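Local coordinates for outer membrane protein OMP121 (Bacteroides thetaiotaomicron, PDB 5FQ8) that probably imports nutrients across the outer membrane as a TonB-dependent receptor, a beta barrel with a plug domain, and binds calcium, at residues 276-280 / 289-293. Numbering follows the deposited sequence.
Sequences QISDD and SYDKY. With CA (calcium ion), chain M.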
ATOM      1  N   GLN B 276     -17.384 -21.717  21.076  1.00 31.49           N
ATOM      2  CA  GLN B 276     -17.100 -20.302  21.227  1.00 27.03           C
ATOM      3  C   GLN B 276     -16.053 -20.134  22.306  1.00 32.56           C
ATOM      4  O   GLN B 276     -16.136 -20.761  23.358  1.00 39.90           O
ATOM      5  CB  GLN B 276     -18.361 -19.525  21.582  1.00 27.40           C
ATOM      6  CG  GLN B 276     -18.167 -18.053  21.770  1.00 27.21           C
ATOM      7  CD  GLN B 276     -17.766 -17.704  23.165  1.00 27.22           C
ATOM      8  OE1 GLN B 276     -17.765 -18.549  24.035  1.00 27.42           O
ATOM      9  NE2 GLN B 276     -17.409 -16.457  23.386  1.00 27.04           N
ATOM     10  N   ILE B 277     -15.073 -19.282  22.036  1.00 42.38           N
ATOM     11  CA  ILE B 277     -13.938 -19.036  22.920  1.00 26.14           C
ATOM     12  C   ILE B 277     -13.571 -17.568  22.815  1.00 28.85           C
ATOM     13  O   ILE B 277     -13.529 -17.014  21.718  1.00 35.88           O
ATOM     14  CB  ILE B 277     -12.741 -19.932  22.550  1.00 25.87           C
ATOM     15  CG1 ILE B 277     -13.100 -21.393  22.724  1.00 26.18           C
ATOM     16  CG2 ILE B 277     -11.549 -19.607  23.391  1.00 25.64           C
ATOM     17  CD1 ILE B 277     -11.983 -22.308  22.439  1.00 25.99           C
ATOM     18  N   SER B 278     -13.314 -16.932  23.951  1.00 25.91           N
ATOM     19  CA  SER B 278     -12.985 -15.513  23.971  1.00 25.73           C
ATOM     20  C   SER B 278     -11.955 -15.245  25.048  1.00 25.61           C
ATOM     21  O   SER B 278     -12.294 -15.137  26.222  1.00 25.89           O
ATOM     22  CB  SER B 278     -14.217 -14.653  24.194  1.00 56.99           C
ATOM     23  OG  SER B 278     -14.943 -14.537  22.993  1.00 45.23           O
ATOM     24  N   ASP B 279     -10.711 -15.071  24.639  1.00 31.42           N
ATOM     25  CA  ASP B 279      -9.598 -14.939  25.560  1.00 32.83           C
ATOM     26  C   ASP B 279      -9.097 -13.500  25.570  1.00 25.31           C
ATOM     27  O   ASP B 279      -8.872 -12.918  24.514  1.00 24.69           O
ATOM     28  CB  ASP B 279      -8.487 -15.904  25.152  1.00 24.86           C
ATOM     29  CG  ASP B 279      -7.658 -16.336  26.304  1.00 24.91           C
ATOM     30  OD1 ASP B 279      -7.707 -15.652  27.342  1.00 25.06           O
ATOM     31  OD2 ASP B 279      -6.962 -17.362  26.162  1.00 24.84           O
ATOM     32  N   ASP B 280      -8.933 -12.933  26.755  1.00 25.08           N
ATOM     33  CA  ASP B 280      -8.227 -11.671  26.948  1.00 24.94           C
ATOM     34  C   ASP B 280      -7.187 -11.962  28.018  1.00 36.73           C
ATOM     35  O   ASP B 280      -7.513 -11.985  29.204  1.00 27.31           O
ATOM     36  CB  ASP B 280      -9.178 -10.548  27.345  1.00 25.22           C
ATOM     37  CG  ASP B 280      -8.477  -9.207  27.553  1.00 40.39           C
ATOM     38  OD1 ASP B 280      -7.234  -9.122  27.556  1.00 39.01           O
ATOM     39  OD2 ASP B 280      -9.192  -8.208  27.739  1.00 42.36           O
ATOM     40  N   SER B 289      -5.803 -11.004  22.578  1.00 23.78           N
ATOM     41  CA  SER B 289      -7.166 -11.417  22.350  1.00 24.01           C
ATOM     42  C   SER B 289      -7.194 -12.558  21.365  1.00 23.92           C
ATOM     43  O   SER B 289      -6.374 -12.637  20.455  1.00 23.67           O
ATOM     44  CB  SER B 289      -8.009 -10.264  21.880  1.00 36.03           C
ATOM     45  OG  SER B 289      -8.282  -9.420  22.972  1.00 34.74           O
ATOM     46  N   TYR B 290      -8.132 -13.453  21.587  1.00 26.36           N
ATOM     47  CA  TYR B 290      -8.385 -14.550  20.681  1.00 26.30           C
ATOM     48  C   TYR B 290      -9.850 -14.865  20.850  1.00 30.01           C
ATOM     49  O   TYR B 290     -10.295 -15.107  21.971  1.00 28.15           O
ATOM     50  CB  TYR B 290      -7.512 -15.738  21.016  1.00 24.10           C
ATOM     51  CG  TYR B 290      -7.741 -16.982  20.223  1.00 24.16           C
ATOM     52  CD1 TYR B 290      -7.664 -16.987  18.857  1.00 24.02           C
ATOM     53  CD2 TYR B 290      -7.979 -18.173  20.859  1.00 24.38           C
ATOM     54  CE1 TYR B 290      -7.841 -18.146  18.152  1.00 24.12           C
ATOM     55  CE2 TYR B 290      -8.152 -19.324  20.165  1.00 24.48           C
ATOM     56  CZ  TYR B 290      -8.085 -19.312  18.820  1.00 24.34           C
ATOM     57  OH  TYR B 290      -8.269 -20.488  18.154  1.00 24.48           O
ATOM     58  N   ASP B 291     -10.594 -14.763  19.764  1.00 24.57           N
ATOM     59  CA  ASP B 291     -11.965 -15.218  19.702  1.00 24.93           C
ATOM     60  C   ASP B 291     -12.006 -16.360  18.711  1.00 24.93           C
ATOM     61  O   ASP B 291     -11.583 -16.199  17.571  1.00 24.73           O
ATOM     62  CB  ASP B 291     -12.891 -14.085  19.275  1.00 25.07           C
ATOM     63  CG  ASP B 291     -12.858 -12.936  20.227  1.00 31.16           C
ATOM     64  OD1 ASP B 291     -12.739 -13.187  21.434  1.00 31.23           O
ATOM     65  OD2 ASP B 291     -12.948 -11.773  19.782  1.00 33.34           O
ATOM     66  N   LYS B 292     -12.453 -17.522  19.153  1.00 25.77           N
ATOM     67  CA  LYS B 292     -12.642 -18.652  18.265  1.00 25.27           C
ATOM     68  C   LYS B 292     -14.129 -18.950  18.190  1.00 25.69           C
ATOM     69  O   LYS B 292     -14.821 -18.899  19.207  1.00 25.97           O
ATOM     70  CB  LYS B 292     -11.849 -19.848  18.754  1.00 25.24           C
ATOM     71  CG  LYS B 292     -11.898 -21.048  17.858  1.00 25.35           C
ATOM     72  CD  LYS B 292     -11.293 -22.246  18.524  1.00 25.42           C
ATOM     73  CE  LYS B 292     -11.200 -23.392  17.568  1.00 25.53           C
ATOM     74  NZ  LYS B 292     -10.668 -24.604  18.198  1.00 25.67           N
ATOM     75  N   TYR B 293     -14.627 -19.182  16.978  1.00 26.38           N
ATOM     76  CA  TYR B 293     -15.985 -19.660  16.735  1.00 28.08           C
ATOM     77  C   TYR B 293     -15.912 -20.768  15.701  1.00 28.34           C
ATOM     78  O   TYR B 293     -15.269 -20.604  14.667  1.00 33.29           O
ATOM     79  CB  TYR B 293     -16.917 -18.569  16.210  1.00 26.37           C
ATOM     80  CG  TYR B 293     -17.293 -17.445  17.145  1.00 26.44           C
ATOM     81  CD1 TYR B 293     -16.527 -16.302  17.217  1.00 35.24           C
ATOM     82  CD2 TYR B 293     -18.447 -17.496  17.903  1.00 26.88           C
ATOM     83  CE1 TYR B 293     -16.867 -15.262  18.043  1.00 43.96           C
ATOM     84  CE2 TYR B 293     -18.796 -16.457  18.733  1.00 35.41           C
ATOM     85  CZ  TYR B 293     -17.999 -15.341  18.798  1.00 51.12           C
ATOM     86  OH  TYR B 293     -18.320 -14.289  19.619  1.00 73.55           O
TER
HETATM   87 CA    CA M1987      -5.208  -8.531  28.394  1.00107.24          CA
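Ile277 and Lys292 face each other as a hydrogen-bonded pair in the hairpin formed by strands 268-280 and 289-303, two neighbours in the wall of the TonB-dependent receptor barrel. Ile277 N donates a hydrogen bond to Lys292 O at 2.9 Å, and Lys292 N returns a bond to Ile277 O at 2.8 Å. Two residues along, Asp279 and Tyr290 repeat the pattern: Asp279 N reaches Tyr290 O at 2.7 Å in a nearly straight bond (174°), while Tyr290 N meets Asp279 O at 3.1 Å.

In between, Ser278 and Asp291 form a non-hydrogen-bonded pair whose backbone groups point away from each other, Ser278 pairing with Tyr255 and Asp291 with Lys318 on the flanking strands. Their side chains bridge the gap instead. Ser278 OG donates to Asp291 OD1 at 3.0 Å, coming in from above the carboxylate plane. Further along the same face, Gln276 CG packs obliquely on the ring of Tyr293, 3.5 Å from CE2; Gln276 OE1 takes a weak hydrogen bond from Asn257 ND2. A bound 3-decanoyloxypropyl decanoate lies about 4 Å from the Tyr293 side chain, between nearest atoms.

The other face meets the plug. With CG anti to the backbone N (chi1 -176°) and an extended chain, Lys292 runs beside Ile277, its CD 4.0 Å from Ile277 CD1, and carries NZ inward to the backbone carbonyls of Ser58, Asn131 and Ile133.

At the turn end, Asp280 OD1 binds the calcium ion at 2.3 Å, together with Asp288 OD2 and the carbonyl oxygens of Gly281, Ile283 and Thr285. Ser289 OG bonds to Asp286 O. The paired strands bring Asp280, and Asp288 just before the returning strand, to one metal site, so calcium probably stiffens the connecting loop, while the lysine ties the barrel wall to the plug through neutral carbonyls.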